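Side-chain contacts in single-stranded DNA-binding protein (Enterobacter phage Enc34, PDB 5ODK), which probably binds single-stranded DNA through an OB fold during phage DNA replication: residues Leu129-Pro132 with Asn133-Ala136; Leu54-Lys57 with Asp58-Ala62; Gln70-Leu73 with Thr74-Asn77. All coordinates share one frame; numbering follows the deposited sequence.

Interaction 1: residues Leu129-Pro132 with Asn133-Ala136; sequences LESP and NEIA
S131 and E134 meet where the chain turns into helix 132-138, and the evidence for a helix N-cap is direct: E134 N donates to S131 OG at 3.1 Å with an N-H...O angle of 165°. The S131 hydroxyl is swung anti to its own backbone N (chi1 157°), which places OG where it can receive the N-H of E134. The glutamate can be followed outward from its backbone. Its CB lies near S131 OG and S131 O; E134 CG comes closer to the hydroxyl, 3.5 Å from S131 OG; E134 CD then passes S131 CB at 3.7 Å. At the tip, OE2 remains beside S131 CB, while OE1 ends near the methyl L129 CD2. E134 OE1 also accepts from a water at 2.6 Å. That same water takes the N-H of E130, its oxygen 2.8 Å from E130 N, so the carboxylate is tied back through solvent to the chain before the cap. The chain extended beyond CG (chi2 174°) gives it that span. Two backbone bonds, I135 N to S131 O and A136 N to P132 O, start the helix proper. Beside the cap, L129 CB packs against I135 CG1 at 3.7 Å, the apolar part of the contact. The contact lies at the surface after strand 120-122, to which L129 is joined by backbone bonding with V121; E130 forms a salt bridge with R118, and P132, I135 and A136 of the helix rest on the loop residues K37, L35 and D36.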
ATOM      1  N   LEU A 129      15.484   8.411  -3.990  1.00 11.53           N
ATOM      2  CA  LEU A 129      15.353   9.376  -5.037  1.00 12.77           C
ATOM      3  C   LEU A 129      14.826  10.681  -4.500  1.00 13.20           C
ATOM      4  O   LEU A 129      14.117  10.728  -3.505  1.00 15.49           O
ATOM      5  CB  LEU A 129      14.466   8.854  -6.147  1.00 13.45           C
ATOM      6  CG  LEU A 129      14.972   7.578  -6.812  1.00 14.45           C
ATOM      7  CD1 LEU A 129      13.952   7.093  -7.837  1.00 18.07           C
ATOM      8  CD2 LEU A 129      16.325   7.797  -7.456  1.00 17.77           C
ATOM      9  N   GLU A 130      15.172  11.761  -5.189  1.00 14.49           N
ATOM     10  CA  GLU A 130      14.742  13.097  -4.770  1.00 14.83           C
ATOM     11  C   GLU A 130      14.036  13.861  -5.881  1.00 14.68           C
ATOM     12  O   GLU A 130      13.078  14.562  -5.626  1.00 16.96           O
ATOM     13  CB  GLU A 130      15.938  13.917  -4.324  1.00 17.21           C
ATOM     14  CG  GLU A 130      16.706  13.349  -3.171  1.00 18.43           C
ATOM     15  CD  GLU A 130      15.910  13.275  -1.873  1.00 19.25           C
ATOM     16  OE1 GLU A 130      14.830  13.910  -1.756  1.00 21.49           O
ATOM     17  OE2 GLU A 130      16.390  12.587  -0.944  1.00 23.91           O
ATOM     18  N   SER A 131      14.552  13.803  -7.106  1.00 14.66           N
ATOM     19  CA  SER A 131      13.955  14.554  -8.216  1.00 16.24           C
ATOM     20  C   SER A 131      12.563  14.068  -8.523  1.00 15.48           C
ATOM     21  O   SER A 131      12.381  12.882  -8.770  1.00 15.75           O
ATOM     22  CB  SER A 131      14.848  14.396  -9.453  1.00 17.65           C
ATOM     23  OG  SER A 131      14.157  14.604 -10.630  1.00 20.68           O
ATOM     24  N   PRO A 132      11.563  14.963  -8.537  1.00 15.47           N
ATOM     25  CA  PRO A 132      10.244  14.496  -8.963  1.00 15.23           C
ATOM     26  C   PRO A 132      10.217  13.817 -10.337  1.00 14.24           C
ATOM     27  O   PRO A 132       9.582  12.766 -10.501  1.00 14.27           O
ATOM     28  CB  PRO A 132       9.387  15.757  -8.915  1.00 17.17           C
ATOM     29  CG  PRO A 132      10.024  16.560  -7.802  1.00 20.06           C
ATOM     30  CD  PRO A 132      11.497  16.316  -7.964  1.00 17.43           C
ATOM     31  N   ASN A 133      10.914  14.389 -11.324  1.00 14.87           N
ATOM     32  CA  ASN A 133      10.903  13.772 -12.642  1.00 14.70           C
ATOM     33  C   ASN A 133      11.524  12.369 -12.595  1.00 14.54           C
ATOM     34  O   ASN A 133      11.036  11.444 -13.251  1.00 15.93           O
ATOM     35  CB  ASN A 133      11.656  14.611 -13.689  1.00 16.31           C
ATOM     36  CG  ASN A 133      10.971  15.927 -14.084  1.00 19.67           C
ATOM     37  OD1 ASN A 133      11.537  16.662 -14.900  1.00 27.15           O
ATOM     38  ND2 ASN A 133       9.786  16.200 -13.613  1.00 18.29           N
ATOM     39  N   GLU A 134      12.590  12.197 -11.834  1.00 14.50           N
ATOM     40  CA  GLU A 134      13.236  10.878 -11.714  1.00 15.01           C
ATOM     41  C   GLU A 134      12.318   9.887 -11.006  1.00 14.46           C
ATOM     42  O   GLU A 134      12.216   8.730 -11.407  1.00 16.29           O
ATOM     43  CB  GLU A 134      14.587  10.941 -11.022  1.00 16.04           C
ATOM     44  CG  GLU A 134      15.712  11.662 -11.748  1.00 19.41           C
ATOM     45  CD  GLU A 134      16.965  11.789 -10.901  1.00 22.89           C
ATOM     46  OE1 GLU A 134      17.094  10.978  -9.923  1.00 23.33           O
ATOM     47  OE2 GLU A 134      17.852  12.655 -11.254  1.00 28.32           O
ATOM     48  N   ILE A 135      11.647  10.347  -9.960  1.00 13.46           N
ATOM     49  CA  ILE A 135      10.690   9.483  -9.239  1.00 12.71           C
ATOM     50  C   ILE A 135       9.601   9.004 -10.175  1.00 12.34           C
ATOM     51  O   ILE A 135       9.254   7.819 -10.191  1.00 12.85           O
ATOM     52  CB  ILE A 135      10.144  10.252  -8.031  1.00 11.87           C
ATOM     53  CG1 ILE A 135      11.220  10.342  -6.942  1.00 13.07           C
ATOM     54  CG2 ILE A 135       8.870   9.635  -7.479  1.00 12.40           C
ATOM     55  CD1 ILE A 135      10.906  11.286  -5.825  1.00 15.19           C
ATOM     56  N   ALA A 136       9.055   9.912 -10.970  1.00 12.53           N
ATOM     57  CA  ALA A 136       7.982   9.538 -11.884  1.00 14.40           C
ATOM     58  C   ALA A 136       8.461   8.552 -12.956  1.00 14.74           C
ATOM     59  O   ALA A 136       7.726   7.672 -13.366  1.00 16.70           O
ATOM     60  CB  ALA A 136       7.329  10.763 -12.511  1.00 14.34           C
TER
HETATM   61  O   HOH W   1      16.849  11.872  -7.485  1.00 18.61           O

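Interaction 2: residues Leu54-Lys57 with Asp58-Ala62; sequences LMPK and DTHGA
M55 and H60 form the tight part of this turn between strand 49-56 and helix 61-76, with H60 at the helix N-cap position. M55 CG sits over one face of the imidazole, 3.5 Å from the H60 ring centroid and 27° off the normal, a CH-pi contact; it is displaced toward the rim, M55 CG to H60 CG being 3.2 Å. The sulfur follows obliquely, M55 SD lying 4.4 Å from the H60 centroid. M55 CG is anti to the backbone N (chi1 -177°), which carries the methylene across to the ring. At the ring edge H60 ND1 donates to P56 O at 2.9 Å, in the carbonyl plane on a lone pair, but the N-H...O angle of 138° shows a bent bond. P56 CD lies alongside H60 CE1 at 3.6 Å. The turn's backbone is loosely bonded: T59 N to P56 O and H60 N to K57 O are both weak. The solvent side carries exposed D58 and partly exposed T59, whose side chain is about 4 Å from that of K13, a magnesium ligand in another structure of this protein; no metal is bound to this chain. K57 NZ bridges to D94 and D96, and H60 NE2 bonds S26 O. Engaging both nitrogens and covering one face fixes the imidazole's rotation; two carbonyl acceptors are consistent with an N-H on each nitrogen and could favour protonation, though burial works against a charge.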
ATOM      1  N   LEU A  54      -1.246  -3.786  -6.552  1.00 12.84           N
ATOM      2  CA  LEU A  54      -1.946  -4.956  -7.001  1.00 12.39           C
ATOM      3  C   LEU A  54      -1.182  -6.154  -6.492  1.00 12.76           C
ATOM      4  O   LEU A  54      -0.045  -6.429  -6.914  1.00 13.25           O
ATOM      5  CB  LEU A  54      -2.016  -4.938  -8.512  1.00 13.98           C
ATOM      6  CG  LEU A  54      -2.686  -3.719  -9.108  1.00 15.19           C
ATOM      7  CD1 LEU A  54      -2.602  -3.776 -10.612  1.00 17.17           C
ATOM      8  CD2 LEU A  54      -4.133  -3.556  -8.649  1.00 16.72           C
ATOM      9  N   MET A  55      -1.778  -6.864  -5.530  1.00 13.61           N
ATOM     10  CA  MET A  55      -1.068  -7.893  -4.803  1.00 14.10           C
ATOM     11  C   MET A  55      -1.593  -9.269  -5.239  1.00 14.05           C
ATOM     12  O   MET A  55      -2.736  -9.619  -4.939  1.00 14.13           O
ATOM     13  CB  MET A  55      -1.260  -7.642  -3.307  1.00 16.24           C
ATOM     14  CG  MET A  55      -0.524  -8.600  -2.440  1.00 17.14           C
ATOM     15  SD  MET A  55      -0.466  -8.029  -0.732  1.00 17.96           S
ATOM     16  CE  MET A  55      -2.102  -8.441  -0.179  1.00 17.30           C
ATOM     17  N   PRO A  56      -0.779 -10.077  -5.965  1.00 12.91           N
ATOM     18  CA  PRO A  56      -1.273 -11.392  -6.433  1.00 14.25           C
ATOM     19  C   PRO A  56      -1.743 -12.284  -5.295  1.00 15.00           C
ATOM     20  O   PRO A  56      -1.013 -12.561  -4.342  1.00 16.08           O
ATOM     21  CB  PRO A  56      -0.077 -11.969  -7.160  1.00 15.07           C
ATOM     22  CG  PRO A  56       0.649 -10.762  -7.685  1.00 15.65           C
ATOM     23  CD  PRO A  56       0.514  -9.734  -6.585  1.00 14.63           C
ATOM     24  N   LYS A  57      -2.988 -12.721  -5.399  1.00 14.94           N
ATOM     25  CA  LYS A  57      -3.584 -13.522  -4.320  1.00 14.76           C
ATOM     26  C   LYS A  57      -2.823 -14.810  -4.051  1.00 16.21           C
ATOM     27  O   LYS A  57      -2.660 -15.196  -2.893  1.00 19.57           O
ATOM     28  CB  LYS A  57      -5.026 -13.871  -4.657  1.00 15.90           C
ATOM     29  CG  LYS A  57      -5.980 -12.690  -4.710  1.00 15.06           C
ATOM     30  CD  LYS A  57      -7.388 -13.141  -5.020  1.00 17.06           C
ATOM     31  CE  LYS A  57      -8.424 -12.031  -4.937  1.00 16.47           C
ATOM     32  NZ  LYS A  57      -9.752 -12.551  -5.342  1.00 18.27           N
ATOM     33  N   ASP A  58      -2.362 -15.471  -5.112  1.00 16.74           N
ATOM     34  CA  ASP A  58      -1.783 -16.803  -4.989  1.00 19.24           C
ATOM     35  C   ASP A  58      -0.455 -16.810  -4.283  1.00 18.03           C
ATOM     36  O   ASP A  58      -0.085 -17.826  -3.765  1.00 22.50           O
ATOM     37  CB  ASP A  58      -1.734 -17.542  -6.337  1.00 22.95           C
ATOM     38  CG  ASP A  58      -0.817 -16.912  -7.379  1.00 25.36           C
ATOM     39  OD1 ASP A  58      -0.346 -15.764  -7.243  1.00 24.78           O
ATOM     40  OD2 ASP A  58      -0.587 -17.615  -8.392  1.00 35.33           O
ATOM     41  N   THR A  59       0.239 -15.675  -4.215  1.00 16.37           N
ATOM     42  CA  THR A  59       1.544 -15.580  -3.540  1.00 16.34           C
ATOM     43  C   THR A  59       1.568 -14.634  -2.335  1.00 15.91           C
ATOM     44  O   THR A  59       2.634 -14.383  -1.750  1.00 18.42           O
ATOM     45  CB  THR A  59       2.608 -15.119  -4.542  1.00 17.39           C
ATOM     46  OG1 THR A  59       2.152 -13.893  -5.125  1.00 18.57           O
ATOM     47  CG2 THR A  59       2.815 -16.179  -5.598  1.00 19.06           C
ATOM     48  N   HIS A  60       0.402 -14.146  -1.930  1.00 14.56           N
ATOM     49  CA  HIS A  60       0.319 -13.189  -0.828  1.00 15.02           C
ATOM     50  C   HIS A  60      -0.760 -13.527   0.183  1.00 15.76           C
ATOM     51  O   HIS A  60      -1.199 -12.640   0.908  1.00 15.02           O
ATOM     52  CB  HIS A  60       0.129 -11.749  -1.319  1.00 13.94           C
ATOM     53  CG  HIS A  60       1.288 -11.224  -2.117  1.00 14.26           C
ATOM     54  ND1 HIS A  60       1.515 -11.573  -3.428  1.00 14.63           N
ATOM     55  CD2 HIS A  60       2.253 -10.340  -1.787  1.00 15.96           C
ATOM     56  CE1 HIS A  60       2.587 -10.924  -3.880  1.00 15.00           C
ATOM     57  NE2 HIS A  60       3.058 -10.174  -2.897  1.00 16.49           N
ATOM     58  N   GLY A  61      -1.123 -14.811   0.302  1.00 15.64           N
ATOM     59  CA  GLY A  61      -2.166 -15.169   1.252  1.00 16.60           C
ATOM     60  C   GLY A  61      -1.850 -14.839   2.704  1.00 16.82           C
ATOM     61  O   GLY A  61      -2.689 -14.311   3.422  1.00 17.15           O
ATOM     62  N   ALA A  62      -0.651 -15.172   3.157  1.00 16.37           N
ATOM     63  CA  ALA A  62      -0.289 -14.933   4.557  1.00 17.73           C
ATOM     64  C   ALA A  62      -0.247 -13.464   4.900  1.00 16.31           C
ATOM     65  O   ALA A  62      -0.740 -13.051   5.943  1.00 16.27           O
ATOM     66  CB  ALA A  62       1.039 -15.597   4.890  1.00 19.53           C
TER

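Interaction 3: residues Gln70-Leu73 with Thr74-Asn77; sequences QIEL and TKKN
E72 and K75 supply the charged part of this last stretch of helix 61-76. K75 NZ meets E72 OE2 at 2.9 Å on the syn side of the carboxylate, 17° out of its plane, an i to i+3 salt bridge between side chains that run side by side. The lysine is extended, whereas the glutamate bends at chi2 (-57°), which brings its carboxylate round to the ammonium. Among the polar contacts, T74 OG1 donates to Q70 O at 2.7 Å, the familiar way for a helical threonine to satisfy its hydroxyl on the carbonyl four residues earlier. T74 N donates to Q70 O at 3.0 Å; the two donors arrive from opposite faces of the carbonyl plane, so one acceptor is gripped twice. The regular bonds K75 N to I71 O and K76 N to E72 O continue the helix, but N77 N to L73 O is weak, its angle of 134° in keeping with N77 leaving helical geometry. Among the looser contacts, the I71 methyl CG2 approaches K75 CE at 4.0 Å, and the methyl L73 CD1 meets the amide nitrogen N77 ND2 at 3.3 Å. I71 packs on L90 and F91, while T74 touches P151 and S153 of strand 144-156 and, with K75, I162 of strand 159-173.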
ATOM      1  N   GLN A  70      -4.624  -6.744  11.156  1.00 14.69           N
ATOM      2  CA  GLN A  70      -4.217  -5.383  11.512  1.00 13.85           C
ATOM      3  C   GLN A  70      -5.354  -4.391  11.286  1.00 12.98           C
ATOM      4  O   GLN A  70      -5.484  -3.432  12.046  1.00 13.84           O
ATOM      5  CB  GLN A  70      -2.966  -4.948  10.749  1.00 14.14           C
ATOM      6  CG  GLN A  70      -1.780  -5.838  11.093  1.00 15.08           C
ATOM      7  CD  GLN A  70      -1.409  -5.806  12.558  1.00 15.47           C
ATOM      8  OE1 GLN A  70      -1.230  -4.752  13.143  1.00 16.58           O
ATOM      9  NE2 GLN A  70      -1.387  -6.979  13.182  1.00 19.74           N
ATOM     10  N   ILE A  71      -6.180  -4.626  10.264  1.00 13.50           N
ATOM     11  CA  ILE A  71      -7.398  -3.834  10.092  1.00 13.23           C
ATOM     12  C   ILE A  71      -8.336  -3.951  11.310  1.00 14.09           C
ATOM     13  O   ILE A  71      -8.852  -2.940  11.785  1.00 13.25           O
ATOM     14  CB  ILE A  71      -8.098  -4.220   8.778  1.00 13.51           C
ATOM     15  CG1 ILE A  71      -7.319  -3.632   7.614  1.00 14.19           C
ATOM     16  CG2 ILE A  71      -9.559  -3.768   8.742  1.00 14.38           C
ATOM     17  CD1 ILE A  71      -7.781  -4.141   6.269  1.00 14.81           C
ATOM     18  N   GLU A  72      -8.504  -5.169  11.848  1.00 14.23           N
ATOM     19  CA  GLU A  72      -9.327  -5.339  13.033  1.00 14.80           C
ATOM     20  C   GLU A  72      -8.758  -4.604  14.241  1.00 15.16           C
ATOM     21  O   GLU A  72      -9.490  -3.978  14.998  1.00 15.39           O
ATOM     22  CB  GLU A  72      -9.577  -6.833  13.330  1.00 16.50           C
ATOM     23  CG  GLU A  72     -10.390  -7.506  12.248  1.00 18.63           C
ATOM     24  CD  GLU A  72     -11.741  -6.826  12.007  1.00 21.36           C
ATOM     25  OE1 GLU A  72     -12.508  -6.656  12.971  1.00 31.00           O
ATOM     26  OE2 GLU A  72     -12.023  -6.438  10.851  1.00 23.55           O
ATOM     27  N   LEU A  73      -7.439  -4.638  14.402  1.00 14.51           N
ATOM     28  CA  LEU A  73      -6.797  -3.946  15.515  1.00 15.92           C
ATOM     29  C   LEU A  73      -7.025  -2.434  15.388  1.00 14.97           C
ATOM     30  O   LEU A  73      -7.234  -1.711  16.374  1.00 15.50           O
ATOM     31  CB  LEU A  73      -5.314  -4.266  15.523  1.00 16.52           C
ATOM     32  CG  LEU A  73      -4.450  -3.662  16.608  1.00 22.20           C
ATOM     33  CD1 LEU A  73      -4.889  -4.136  17.981  1.00 24.52           C
ATOM     34  CD2 LEU A  73      -2.979  -3.996  16.345  1.00 27.22           C
ATOM     35  N   THR A  74      -6.936  -1.959  14.151  1.00 13.61           N
ATOM     36  CA  THR A  74      -7.061  -0.531  13.900  1.00 13.01           C
ATOM     37  C   THR A  74      -8.495  -0.069  14.218  1.00 12.77           C
ATOM     38  O   THR A  74      -8.700   0.975  14.823  1.00 14.10           O
ATOM     39  CB  THR A  74      -6.697  -0.238  12.443  1.00 13.17           C
ATOM     40  OG1 THR A  74      -5.365  -0.690  12.203  1.00 14.03           O
ATOM     41  CG2 THR A  74      -6.734   1.263  12.138  1.00 13.30           C
ATOM     42  N   LYS A  75      -9.491  -0.883  13.849  1.00 13.34           N
ATOM     43  CA  LYS A  75     -10.887  -0.572  14.223  1.00 14.45           C
ATOM     44  C   LYS A  75     -11.000  -0.457  15.746  1.00 14.26           C
ATOM     45  O   LYS A  75     -11.660   0.438  16.267  1.00 15.51           O
ATOM     46  CB  LYS A  75     -11.829  -1.686  13.719  1.00 14.52           C
ATOM     47  CG  LYS A  75     -12.034  -1.760  12.209  1.00 15.38           C
ATOM     48  CD  LYS A  75     -12.899  -2.969  11.885  1.00 18.20           C
ATOM     49  CE  LYS A  75     -13.145  -3.190  10.416  1.00 17.51           C
ATOM     50  NZ  LYS A  75     -13.945  -4.393  10.160  1.00 20.32           N
ATOM     51  N   LYS A  76     -10.390  -1.415  16.447  1.00 14.89           N
ATOM     52  CA  LYS A  76     -10.532  -1.520  17.898  1.00 16.96           C
ATOM     53  C   LYS A  76      -9.996  -0.281  18.619  1.00 16.64           C
ATOM     54  O   LYS A  76     -10.524   0.124  19.663  1.00 17.60           O
ATOM     55  CB  LYS A  76      -9.805  -2.786  18.377  1.00 16.28           C
ATOM     56  CG  LYS A  76      -9.976  -3.094  19.850  1.00 21.62           C
ATOM     57  CD  LYS A  76      -9.300  -4.409  20.199  1.00 26.32           C
ATOM     58  CE  LYS A  76      -9.374  -4.726  21.675  1.00 30.39           C
ATOM     59  NZ  LYS A  76      -8.924  -6.120  21.929  1.00 37.13           N
ATOM     60  N   ASN A  77      -8.936   0.304  18.042  1.00 14.81           N
ATOM     61  CA  ASN A  77      -8.205   1.384  18.713  1.00 15.96           C
ATOM     62  C   ASN A  77      -8.513   2.777  18.197  1.00 13.95           C
ATOM     63  O   ASN A  77      -7.773   3.730  18.478  1.00 15.76           O
ATOM     64  CB  ASN A  77      -6.731   1.032  18.702  1.00 18.80           C
ATOM     65  CG  ASN A  77      -6.437  -0.147  19.656  1.00 21.74           C
ATOM     66  OD1 ASN A  77      -6.864  -0.122  20.796  1.00 23.52           O
ATOM     67  ND2 ASN A  77      -5.802  -1.191  19.161  1.00 29.91           N
TER

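In the fold
From the N terminus the chain meets interaction 2 first, where residues 54-57 end strand 49-56 and the following residues, 58-62, turn into helix 61-76; it closes the strand-to-helix connection. Interaction 3 follows at the far end of the same helix, about 21 Å away between centres, where 70-77 leads into the next loop. Interaction 1 comes later, starting helix 132-138 after strand 120-122. The three are in series, none nesting or crossing, and none touches another. Interactions 1 and 3 lie on opposite sides of the chain's centre, about 34 Å apart between centres. Together they mark both ends of helix 61-76 and the start of helix 132-138 around the curled sheet of the OB fold.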